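Local coordinates for pantothenate synthetase (Francisella tularensis subsp. tularensis, PDB 3N8H), which probably catalyses the ATP-dependent condensation of pantoate with beta-alanine to pantothenate, by way of a pantoyl-adenylate intermediate, at residues Thr62-Asn66 / Pro67-Gln71; Gln155-Met158 / Leu159-Leu163; Lys11-His14 / Ser15-Asn18. All coordinates share one frame; numbering follows the deposited sequence. Where two conformers were deposited one is given.

Contact 1 of 3, residues Thr62-Asn66 / Pro67-Gln71; sequences TQFNN and PNDYQ. With PRO (proline), chain C.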
ATOM      1  N   THR A  62      11.468  -8.851   4.104  0.77 36.15           N
ATOM      2  CA  THR A  62      10.908  -7.766   4.930  0.77 29.20           C
ATOM      3  C   THR A  62       9.958  -8.306   5.982  0.77 26.22           C
ATOM      4  O   THR A  62       9.570  -7.601   6.910  0.77 35.72           O
ATOM      5  CB  THR A  62      10.190  -6.672   4.115  0.77 32.04           C
ATOM      6  OG1 THR A  62       9.015  -7.219   3.485  0.77 33.14           O
ATOM      7  CG2 THR A  62      11.133  -6.060   3.076  0.77 31.67           C
ATOM      8  N   GLN A  63       9.584  -9.569   5.836  1.00 31.95           N
ATOM      9  CA  GLN A  63       8.666 -10.159   6.793  1.00 30.61           C
ATOM     10  C   GLN A  63       9.339 -11.065   7.823  1.00 34.04           C
ATOM     11  O   GLN A  63       8.672 -11.608   8.714  1.00 31.82           O
ATOM     12  CB  GLN A  63       7.532 -10.880   6.071  1.00 32.23           C
ATOM     13  CG  GLN A  63       7.884 -12.199   5.405  1.00 29.89           C
ATOM     14  CD  GLN A  63       6.688 -12.752   4.661  1.00 36.93           C
ATOM     15  OE1 GLN A  63       6.158 -13.826   4.989  1.00 46.22           O
ATOM     16  NE2 GLN A  63       6.234 -12.008   3.664  1.00 30.41           N
ATOM     17  N   PHE A  64      10.646 -11.252   7.698  1.00 34.21           N
ATOM     18  CA  PHE A  64      11.367 -12.002   8.737  1.00 32.95           C
ATOM     19  C   PHE A  64      11.772 -11.022   9.798  1.00 36.79           C
ATOM     20  O   PHE A  64      12.618 -10.163   9.560  1.00 42.29           O
ATOM     21  CB  PHE A  64      12.601 -12.686   8.173  1.00 34.44           C
ATOM     22  CG  PHE A  64      12.280 -13.885   7.337  1.00 42.80           C
ATOM     23  CD1 PHE A  64      12.472 -15.178   7.842  1.00 36.68           C
ATOM     24  CD2 PHE A  64      11.750 -13.726   6.058  1.00 38.04           C
ATOM     25  CE1 PHE A  64      12.156 -16.289   7.074  1.00 37.01           C
ATOM     26  CE2 PHE A  64      11.419 -14.827   5.291  1.00 33.80           C
ATOM     27  CZ  PHE A  64      11.622 -16.114   5.796  1.00 39.78           C
ATOM     28  N   ASN A  65      11.149 -11.109  10.959  1.00 33.51           N
ATOM     29  CA  ASN A  65      11.600 -10.294  12.094  1.00 36.69           C
ATOM     30  C   ASN A  65      12.880 -10.872  12.757  1.00 42.66           C
ATOM     31  O   ASN A  65      13.577 -10.194  13.508  1.00 41.43           O
ATOM     32  CB  ASN A  65      10.484 -10.157  13.127  1.00 34.83           C
ATOM     33  CG  ASN A  65       9.921 -11.504  13.543  1.00 41.01           C
ATOM     34  OD1 ASN A  65       9.354 -12.233  12.716  1.00 41.67           O
ATOM     35  ND2 ASN A  65      10.105 -11.863  14.823  1.00 38.25           N
ATOM     36  N   ASN A  66      13.199 -12.120  12.459  1.00 47.75           N
ATOM     37  CA  ASN A  66      14.342 -12.782  13.096  1.00 42.23           C
ATOM     38  C   ASN A  66      15.420 -13.157  12.069  1.00 45.18           C
ATOM     39  O   ASN A  66      15.160 -13.946  11.155  1.00 40.16           O
ATOM     40  CB  ASN A  66      13.839 -14.026  13.821  1.00 42.70           C
ATOM     41  CG  ASN A  66      14.921 -14.733  14.597  1.00 48.28           C
ATOM     42  OD1 ASN A  66      15.842 -15.310  14.026  1.00 45.67           O
ATOM     43  ND2 ASN A  66      14.794 -14.723  15.912  1.00 51.34           N
ATOM     44  N   PRO A  67      16.640 -12.609  12.220  1.00 50.65           N
ATOM     45  CA  PRO A  67      17.671 -12.794  11.194  1.00 44.96           C
ATOM     46  C   PRO A  67      18.048 -14.254  10.993  1.00 40.15           C
ATOM     47  O   PRO A  67      18.238 -14.728   9.860  1.00 42.87           O
ATOM     48  CB  PRO A  67      18.870 -11.997  11.735  1.00 50.53           C
ATOM     49  CG  PRO A  67      18.279 -11.000  12.650  1.00 59.94           C
ATOM     50  CD  PRO A  67      17.046 -11.639  13.252  1.00 54.15           C
ATOM     51  N   ASN A  68      18.163 -14.979  12.099  1.00 43.05           N
ATOM     52  CA  ASN A  68      18.555 -16.389  12.022  1.00 44.27           C
ATOM     53  C   ASN A  68      17.503 -17.202  11.281  1.00 42.12           C
ATOM     54  O   ASN A  68      17.806 -18.072  10.450  1.00 37.62           O
ATOM     55  CB  ASN A  68      18.798 -16.966  13.413  1.00 54.89           C
ATOM     56  CG  ASN A  68      19.570 -18.271  13.371  1.00 67.71           C
ATOM     57  OD1 ASN A  68      20.695 -18.333  12.851  1.00 65.41           O
ATOM     58  ND2 ASN A  68      18.971 -19.329  13.915  1.00 69.86           N
ATOM     59  N   ASP A  69      16.252 -16.906  11.580  1.00 40.03           N
ATOM     60  CA  ASP A  69      15.153 -17.518  10.852  1.00 36.98           C
ATOM     61  C   ASP A  69      15.342 -17.312   9.340  1.00 37.91           C
ATOM     62  O   ASP A  69      15.234 -18.261   8.555  1.00 38.10           O
ATOM     63  CB  ASP A  69      13.822 -16.935  11.319  1.00 36.02           C
ATOM     64  CG  ASP A  69      12.631 -17.605  10.657  1.00 41.53           C
ATOM     65  OD1 ASP A  69      12.752 -18.794  10.273  1.00 38.21           O
ATOM     66  OD2 ASP A  69      11.589 -16.935  10.506  1.00 40.60           O
ATOM     67  N   TYR A  70      15.652 -16.081   8.937  1.00 43.01           N
ATOM     68  CA  TYR A  70      15.848 -15.789   7.523  1.00 43.32           C
ATOM     69  C   TYR A  70      17.035 -16.557   6.958  1.00 42.49           C
ATOM     70  O   TYR A  70      16.941 -17.140   5.885  1.00 41.55           O
ATOM     71  CB  TYR A  70      16.040 -14.292   7.300  1.00 39.63           C
ATOM     72  CG  TYR A  70      16.194 -13.881   5.851  1.00 41.22           C
ATOM     73  CD1 TYR A  70      15.108 -13.908   4.971  1.00 41.67           C
ATOM     74  CD2 TYR A  70      17.420 -13.429   5.364  1.00 38.66           C
ATOM     75  CE1 TYR A  70      15.250 -13.516   3.641  1.00 42.34           C
ATOM     76  CE2 TYR A  70      17.570 -13.031   4.037  1.00 43.39           C
ATOM     77  CZ  TYR A  70      16.484 -13.078   3.180  1.00 49.54           C
ATOM     78  OH  TYR A  70      16.635 -12.683   1.866  1.00 56.02           O
ATOM     79  N   GLN A  71      18.152 -16.547   7.683  1.00 41.99           N
ATOM     80  CA  GLN A  71      19.370 -17.201   7.215  1.00 42.06           C
ATOM     81  C   GLN A  71      19.169 -18.699   6.976  1.00 38.75           C
ATOM     82  O   GLN A  71      19.650 -19.251   5.990  1.00 41.87           O
ATOM     83  CB  GLN A  71      20.504 -17.005   8.218  1.00 53.87           C
ATOM     84  CG  GLN A  71      20.849 -15.568   8.536  1.00 67.97           C
ATOM     85  CD  GLN A  71      22.065 -15.482   9.448  1.00 82.09           C
ATOM     86  OE1 GLN A  71      23.116 -16.047   9.140  1.00 88.87           O
ATOM     87  NE2 GLN A  71      21.925 -14.790  10.579  1.00 80.64           N
TER
HETATM   88  N   PRO C 271       4.854 -18.201   6.325  1.00 51.27           N
HETATM   89  CA  PRO C 271       5.243 -16.793   6.296  1.00 45.52           C
HETATM   90  C   PRO C 271       6.472 -16.563   7.178  1.00 41.94           C
HETATM   91  O   PRO C 271       6.875 -17.480   7.905  1.00 37.97           O
HETATM   92  CB  PRO C 271       4.019 -16.091   6.886  1.00 46.90           C
HETATM   93  CG  PRO C 271       2.876 -16.969   6.496  1.00 56.84           C
HETATM   94  CD  PRO C 271       3.406 -18.380   6.526  1.00 48.68           C
HETATM   95  O   HOH W   1      11.365 -14.368  11.435  1.00 34.18           O
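Two different first torsions bring Phe-64 and Tyr-70 together: the phenylalanine ring swings to the backbone N side, away from its carbonyl carbon (chi1 -74°), while the tyrosine ring trails away from its own N (chi1 -178°). The side chains cross at about a right angle, and the tyrosine presents its edge to one face of Phe-64. The result is a T-shaped pair with ring centroids 5.1 Å apart and planes at 71°; its nearest atoms are Tyr-70 CD1 and Phe-64 CD2, at 3.5 Å, with CD1 displaced toward the rim of the phenylalanine ring. Asp-69 comes obliquely to the same ring, its OD2 lying 3.3 Å from Phe-64 CD1. That carboxylate has stronger partners: Arg-190, in a salt bridge through OD2, and a water that donates to Asp-69 OD2 at 2.7 Å and to Asn-65 OD1 while accepting from Asn-66 N. Asn-65 OD1 also accepts from Arg-124. The water thus ties the loop backbone to the first turn of the helix.

Asn-66 grips the helix start twice. Its OD1 takes the backbone N-H of Asp-69 at 2.9 Å, the donor tilted from the amide carbonyl plane, and its main-chain O receives Tyr-70 N at 3.1 Å. Further back in the loop, the side chain of Gln-63 borders the bound proline, and Arg-190 also hydrogen-bonds that ligand. The motif is an asparagine N-cap with proline at the first helical position; it opens helix 67-72 directly after the loop that carries Gln-63, a residue of the proline pocket and a predicted site for pantoate and beta-alanine.

Contact 2 of 3, residues Gln155-Met158 / Leu159-Leu163; sequences QQVM and LIKQL. With PRO (proline), chain C.
Regular i to i+4 hydrogen bonds carry the chain from Gln-155–Met-158 into Leu-159–Leu-163, the first of them joining Leu-159 N to Gln-155 O at 2.8 Å with an N-H...O angle of 166°. Side chains four residues apart then run alongside one another in two pairs. In the first, Gln-156 extends with CG opposite its backbone N (chi1 177°), and the flank of its chain at CG meets the Ile-160 terminal methyl CD1 at 3.8 Å. Both side chains point the same way, but the glutamine reaches beyond the isoleucine: its OE1 is 3.1 Å from CG of the bound proline, hydrogen-bonds a glycerol, and lies in a side chain that also touches AMP. The aliphatic contact thus lies at the base of a residue predicted to bind pantoate.

The second pair is Val-157 and Lys-161. Here the lysine methylenes do the touching, CE lying 3.8 Å from Val-157 CG1, while CG rests 3.3 Å from the carbonyl O of Val-157. Leu-159 similarly lays its CG against Gln-155 O, at 3.2 Å.

The helix forms the crossover of the beta-alpha-beta unit between strands 146-150 and 172-176. Val-157 and Ile-160 pack on both strands, whereas Leu-159 turns to Phe-128 and Met-131 of helix 127-142. Farther along, Gln-162 hydrogen-bonds Asp-166 of its own helix and Asp-103 of the second subunit, so the end remote from the pocket reaches the dimer interface, where it packs on Leu-107 of the second subunit.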
ATOM      1  N   GLN A 155      -4.499 -15.244  10.691  1.00 31.13           N
ATOM      2  CA  GLN A 155      -4.447 -13.779  10.714  1.00 35.69           C
ATOM      3  C   GLN A 155      -4.028 -13.221   9.343  1.00 34.36           C
ATOM      4  O   GLN A 155      -4.604 -12.243   8.841  1.00 32.05           O
ATOM      5  CB  GLN A 155      -3.493 -13.327  11.792  1.00 30.37           C
ATOM      6  CG  GLN A 155      -4.062 -13.483  13.192  1.00 35.78           C
ATOM      7  CD  GLN A 155      -2.986 -13.263  14.249  1.00 40.37           C
ATOM      8  OE1 GLN A 155      -2.144 -14.141  14.501  1.00 35.38           O
ATOM      9  NE2 GLN A 155      -2.989 -12.074  14.847  1.00 37.66           N
ATOM     10  N   GLN A 156      -3.031 -13.871   8.747  1.00 30.64           N
ATOM     11  CA  GLN A 156      -2.632 -13.601   7.364  1.00 25.46           C
ATOM     12  C   GLN A 156      -3.848 -13.571   6.421  1.00 32.15           C
ATOM     13  O   GLN A 156      -4.001 -12.642   5.628  1.00 33.17           O
ATOM     14  CB  GLN A 156      -1.653 -14.681   6.881  1.00 24.49           C
ATOM     15  CG  GLN A 156      -1.264 -14.502   5.423  1.00 34.53           C
ATOM     16  CD  GLN A 156       0.002 -15.211   5.076  1.00 38.40           C
ATOM     17  OE1 GLN A 156       1.100 -14.703   5.321  1.00 37.76           O
ATOM     18  NE2 GLN A 156      -0.132 -16.404   4.517  1.00 28.35           N
ATOM     19  N   VAL A 157      -4.693 -14.602   6.474  1.00 34.82           N
ATOM     20  CA  VAL A 157      -5.893 -14.622   5.623  1.00 28.00           C
ATOM     21  C   VAL A 157      -6.771 -13.382   5.830  1.00 28.16           C
ATOM     22  O   VAL A 157      -7.139 -12.704   4.859  1.00 36.14           O
ATOM     23  CB  VAL A 157      -6.751 -15.881   5.873  1.00 30.48           C
ATOM     24  CG1 VAL A 157      -8.110 -15.729   5.204  1.00 29.55           C
ATOM     25  CG2 VAL A 157      -6.054 -17.125   5.358  1.00 34.33           C
HETATM   26  N   MSE A 158      -7.106 -13.091   7.094  1.00 25.68           N
HETATM   27  CA  MSE A 158      -7.968 -11.956   7.446  1.00 26.11           C
HETATM   28  C   MSE A 158      -7.361 -10.649   6.963  1.00 29.88           C
HETATM   29  O   MSE A 158      -8.041  -9.802   6.393  1.00 31.36           O
HETATM   30  CB  MSE A 158      -8.179 -11.894   8.962  1.00 31.13           C
HETATM   31  CG  MSE A 158      -8.838 -13.126   9.558  1.00 38.82           C
HETATM   32 SE   MSE A 158      -9.177 -12.932  11.484  0.51 50.60          SE
HETATM   33  CE  MSE A 158     -10.247 -11.293  11.483  1.00 48.10           C
ATOM     34  N   LEU A 159      -6.066 -10.498   7.187  1.00 30.04           N
ATOM     35  CA  LEU A 159      -5.354  -9.313   6.760  1.00 31.38           C
ATOM     36  C   LEU A 159      -5.344  -9.190   5.231  1.00 29.84           C
ATOM     37  O   LEU A 159      -5.516  -8.098   4.682  1.00 29.11           O
ATOM     38  CB  LEU A 159      -3.917  -9.337   7.309  1.00 29.04           C
ATOM     39  CG  LEU A 159      -3.771  -9.122   8.801  1.00 36.56           C
ATOM     40  CD1 LEU A 159      -2.307  -9.210   9.216  1.00 35.21           C
ATOM     41  CD2 LEU A 159      -4.382  -7.754   9.162  1.00 33.05           C
ATOM     42  N   ILE A 160      -5.162 -10.307   4.531  1.00 25.67           N
ATOM     43  CA  ILE A 160      -5.129 -10.213   3.082  1.00 31.00           C
ATOM     44  C   ILE A 160      -6.541  -9.886   2.541  1.00 39.28           C
ATOM     45  O   ILE A 160      -6.682  -9.199   1.530  1.00 36.63           O
ATOM     46  CB  ILE A 160      -4.504 -11.488   2.432  1.00 29.58           C
ATOM     47  CG1 ILE A 160      -2.992 -11.543   2.713  1.00 30.08           C
ATOM     48  CG2 ILE A 160      -4.775 -11.541   0.914  1.00 27.66           C
ATOM     49  CD1 ILE A 160      -2.359 -12.864   2.230  1.00 30.00           C
ATOM     50  N   LYS A 161      -7.582 -10.347   3.230  1.00 30.08           N
ATOM     51  CA  LYS A 161      -8.952 -10.045   2.780  1.00 34.70           C
ATOM     52  C   LYS A 161      -9.176  -8.553   2.949  1.00 34.22           C
ATOM     53  O   LYS A 161      -9.818  -7.914   2.111  1.00 36.36           O
ATOM     54  CB  LYS A 161     -10.013 -10.856   3.546  1.00 32.20           C
ATOM     55  CG  LYS A 161     -10.022 -12.366   3.257  1.00 37.93           C
ATOM     56  CD  LYS A 161     -11.057 -13.102   4.134  1.00 37.63           C
ATOM     57  CE  LYS A 161     -11.382 -14.510   3.607  1.00 36.36           C
ATOM     58  NZ  LYS A 161     -12.294 -15.259   4.568  1.00 41.54           N
ATOM     59  N   GLN A 162      -8.609  -7.983   4.014  1.00 34.92           N
ATOM     60  CA  GLN A 162      -8.779  -6.546   4.258  1.00 29.65           C
ATOM     61  C   GLN A 162      -7.988  -5.739   3.207  1.00 28.74           C
ATOM     62  O   GLN A 162      -8.488  -4.756   2.666  1.00 34.80           O
ATOM     63  CB  GLN A 162      -8.343  -6.167   5.673  1.00 34.99           C
ATOM     64  CG  GLN A 162      -8.601  -4.707   6.018  1.00 36.37           C
ATOM     65  CD  GLN A 162     -10.079  -4.398   6.142  1.00 42.07           C
ATOM     66  OE1 GLN A 162     -10.815  -5.132   6.797  1.00 43.27           O
ATOM     67  NE2 GLN A 162     -10.521  -3.311   5.516  1.00 37.27           N
ATOM     68  N   LEU A 163      -6.775  -6.194   2.911  1.00 37.53           N
ATOM     69  CA  LEU A 163      -5.939  -5.609   1.852  1.00 32.91           C
ATOM     70  C   LEU A 163      -6.631  -5.563   0.489  1.00 29.95           C
ATOM     71  O   LEU A 163      -6.556  -4.570  -0.228  1.00 32.11           O
ATOM     72  CB  LEU A 163      -4.670  -6.420   1.710  1.00 28.93           C
ATOM     73  CG  LEU A 163      -3.658  -5.884   0.708  1.00 38.98           C
ATOM     74  CD1 LEU A 163      -2.867  -4.710   1.309  1.00 34.13           C
ATOM     75  CD2 LEU A 163      -2.727  -7.015   0.174  1.00 25.83           C
TER
HETATM   76  N   PRO C 271       4.854 -18.201   6.325  1.00 51.27           N
HETATM   77  CA  PRO C 271       5.243 -16.793   6.296  1.00 45.52           C
HETATM   78  C   PRO C 271       6.472 -16.563   7.178  1.00 41.94           C
HETATM   79  O   PRO C 271       6.875 -17.480   7.905  1.00 37.97           O
HETATM   80  CB  PRO C 271       4.019 -16.091   6.886  1.00 46.90           C
HETATM   81  CG  PRO C 271       2.876 -16.969   6.496  1.00 56.84           C
HETATM   82  CD  PRO C 271       3.406 -18.380   6.526  1.00 48.68           C

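Contact 3 of 3, residues Lys11-His14 / Ser15-Asn18; sequences KQFH and SIRN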
ATOM      1  N   LYS A  11       9.983  -8.346 -16.209  1.00 59.71           N
ATOM      2  CA  LYS A  11       9.882  -8.255 -17.663  1.00 51.57           C
ATOM      3  C   LYS A  11       9.396  -9.584 -18.194  1.00 52.54           C
ATOM      4  O   LYS A  11       8.396  -9.664 -18.904  1.00 56.10           O
ATOM      5  CB  LYS A  11      11.245  -7.911 -18.281  1.00 72.19           C
ATOM      6  CG  LYS A  11      11.507  -6.418 -18.466  1.00 86.98           C
ATOM      7  CD  LYS A  11      11.165  -5.622 -17.208  1.00 96.56           C
ATOM      8  CE  LYS A  11      10.102  -4.556 -17.490  1.00100.27           C
ATOM      9  NZ  LYS A  11       9.597  -3.899 -16.250  1.00 99.89           N
ATOM     10  N   GLN A  12      10.107 -10.639 -17.820  1.00 49.41           N
ATOM     11  CA  GLN A  12       9.757 -11.975 -18.255  1.00 54.10           C
ATOM     12  C   GLN A  12       8.343 -12.371 -17.837  1.00 57.04           C
ATOM     13  O   GLN A  12       7.635 -13.074 -18.576  1.00 46.39           O
ATOM     14  CB  GLN A  12      10.751 -12.962 -17.673  1.00 64.18           C
ATOM     15  CG  GLN A  12      11.183 -14.018 -18.639  1.00 68.84           C
ATOM     16  CD  GLN A  12      11.779 -15.190 -17.921  1.00 71.58           C
ATOM     17  OE1 GLN A  12      12.502 -15.025 -16.930  1.00 61.44           O
ATOM     18  NE2 GLN A  12      11.470 -16.395 -18.398  1.00 75.78           N
ATOM     19  N   PHE A  13       7.935 -11.940 -16.642  1.00 50.34           N
ATOM     20  CA  PHE A  13       6.600 -12.254 -16.179  1.00 40.93           C
ATOM     21  C   PHE A  13       5.509 -11.419 -16.864  1.00 45.39           C
ATOM     22  O   PHE A  13       4.433 -11.938 -17.188  1.00 47.89           O
ATOM     23  CB  PHE A  13       6.451 -12.127 -14.670  1.00 39.26           C
ATOM     24  CG  PHE A  13       5.085 -12.504 -14.207  1.00 46.96           C
ATOM     25  CD1 PHE A  13       4.722 -13.840 -14.131  1.00 44.84           C
ATOM     26  CD2 PHE A  13       4.131 -11.536 -13.943  1.00 44.82           C
ATOM     27  CE1 PHE A  13       3.445 -14.201 -13.748  1.00 43.05           C
ATOM     28  CE2 PHE A  13       2.852 -11.891 -13.576  1.00 47.32           C
ATOM     29  CZ  PHE A  13       2.507 -13.232 -13.476  1.00 42.46           C
ATOM     30  N   HIS A  14       5.772 -10.133 -17.073  1.00 49.84           N
ATOM     31  CA  HIS A  14       4.814  -9.295 -17.792  1.00 59.67           C
ATOM     32  C   HIS A  14       4.540  -9.879 -19.157  1.00 67.30           C
ATOM     33  O   HIS A  14       3.394  -9.916 -19.605  1.00 69.83           O
ATOM     34  CB  HIS A  14       5.316  -7.870 -17.932  1.00 62.73           C
ATOM     35  CG  HIS A  14       5.242  -7.083 -16.665  1.00 71.07           C
ATOM     36  ND1 HIS A  14       4.156  -7.144 -15.816  1.00 75.10           N
ATOM     37  CD2 HIS A  14       6.108  -6.206 -16.107  1.00 77.04           C
ATOM     38  CE1 HIS A  14       4.363  -6.345 -14.783  1.00 80.60           C
ATOM     39  NE2 HIS A  14       5.539  -5.764 -14.935  1.00 84.57           N
ATOM     40  N   SER A  15       5.601 -10.348 -19.806  1.00 71.32           N
ATOM     41  CA  SER A  15       5.488 -10.970 -21.113  1.00 79.19           C
ATOM     42  C   SER A  15       4.400 -12.021 -21.090  1.00 77.33           C
ATOM     43  O   SER A  15       3.381 -11.892 -21.765  1.00 79.47           O
ATOM     44  CB  SER A  15       6.813 -11.615 -21.530  1.00 88.33           C
ATOM     45  OG  SER A  15       7.820 -10.639 -21.751  1.00 94.32           O
ATOM     46  N   ILE A  16       4.609 -13.061 -20.294  1.00 67.22           N
ATOM     47  CA  ILE A  16       3.670 -14.169 -20.290  1.00 58.68           C
ATOM     48  C   ILE A  16       2.273 -13.745 -19.803  1.00 58.54           C
ATOM     49  O   ILE A  16       1.253 -14.152 -20.385  1.00 52.88           O
ATOM     50  CB  ILE A  16       4.229 -15.386 -19.518  1.00 61.89           C
ATOM     51  CG1 ILE A  16       3.234 -16.546 -19.565  1.00 71.08           C
ATOM     52  CG2 ILE A  16       4.604 -15.010 -18.100  1.00 56.46           C
ATOM     53  CD1 ILE A  16       2.925 -17.039 -20.982  1.00 74.89           C
ATOM     54  N   ARG A  17       2.230 -12.909 -18.764  1.00 50.57           N
ATOM     55  CA  ARG A  17       0.963 -12.457 -18.201  1.00 56.76           C
ATOM     56  C   ARG A  17       0.134 -11.715 -19.248  1.00 61.80           C
ATOM     57  O   ARG A  17      -1.074 -11.933 -19.376  1.00 56.06           O
ATOM     58  CB  ARG A  17       1.206 -11.549 -16.993  1.00 52.69           C
ATOM     59  CG  ARG A  17      -0.058 -11.051 -16.307  1.00 52.98           C
ATOM     60  CD  ARG A  17      -0.926 -12.218 -15.888  1.00 50.40           C
ATOM     61  NE  ARG A  17      -2.226 -11.793 -15.387  1.00 48.45           N
ATOM     62  CZ  ARG A  17      -3.240 -11.405 -16.164  1.00 52.42           C
ATOM     63  NH1 ARG A  17      -4.395 -11.052 -15.616  1.00 48.92           N
ATOM     64  NH2 ARG A  17      -3.101 -11.356 -17.485  1.00 52.29           N
ATOM     65  N   ASN A  18       0.790 -10.839 -19.999  1.00 64.03           N
ATOM     66  CA  ASN A  18       0.082  -9.991 -20.953  1.00 71.52           C
ATOM     67  C   ASN A  18      -0.362 -10.750 -22.195  1.00 72.20           C
ATOM     68  O   ASN A  18      -1.133 -10.234 -23.005  1.00 70.59           O
ATOM     69  CB  ASN A  18       0.920  -8.764 -21.319  1.00 69.47           C
ATOM     70  CG  ASN A  18       1.087  -7.810 -20.150  1.00 68.04           C
ATOM     71  OD1 ASN A  18       0.343  -7.877 -19.168  1.00 69.94           O
ATOM     72  ND2 ASN A  18       2.066  -6.917 -20.248  1.00 64.62           N
TER
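Lys-11 O is gripped twice by Ser-15, once by the backbone N-H at 3.0 Å and once by the hydroxyl OG at 3.1 Å. The motif is a side-chain-to-backbone bond added to an ordinary alpha-helical i to i+4 bond, here in helix 10-18 of the alpha/beta domain. The two donors use the acceptor differently: the amide comes in nearly end-on to the carbonyl, whereas OG stands above the carbonyl plane, 38° out of it. Ser-15 achieves this by holding OG on its backbone N side, away from the carbonyl carbon (chi1 -67°), which turns the hydroxyl back toward the preceding turn.

The bond from Ile-16 N to Gln-12 O is weak, but the following rungs are firmer. Arg-17 N reaches Phe-13 O at 2.9 Å, and Asn-18 N reaches His-14 O at 2.8 Å.

On the buried flank, Phe-13 and Arg-17 lie side by side and point the same way. The arginine contributes its aliphatic root: CB sits 4.3 Å from the phenylalanine ring centroid in an off-centre CH-pi contact, while the guanidinium plane is turned 82° from the ring. Its polar end continues to the carbonyls of Thr-142, the last residue of helix 127-142, and Lys-143 just after it, so one side chain joins ring packing to a polar link between helices. Phe-13 itself packs on Ala-7, Phe-93 and Ile-141, placing it between strands 5-7 and 91-93 and helix 127-142. Ile-16 comes at a slant to the ring, its methyl CG2 standing 4.1 Å from Phe-13 CD1 and only 3.2 Å from the carbonyl O of Phe-13.

Along the chain contact 3 comes first, then contact 1, then contact 2, all three belonging to the same enzyme fold. Contacts 1 and 2 have centres 21 Å apart and nearest atoms about 5 Å apart; without touching each other, both reach the bound proline, one from the loop after strand 52-57 and the other from the helix joining strands 146-150 and 172-176. These strands belong to the same six-stranded parallel sheet. Contact 3 follows strand 5-7, one of the two outer strands of that sheet, with its centre 30 Å from contact 1 and 27 Å from contact 2. The pocket thus gathers segments distant in sequence, whereas helix 10-18 packs at the sheet's far margin.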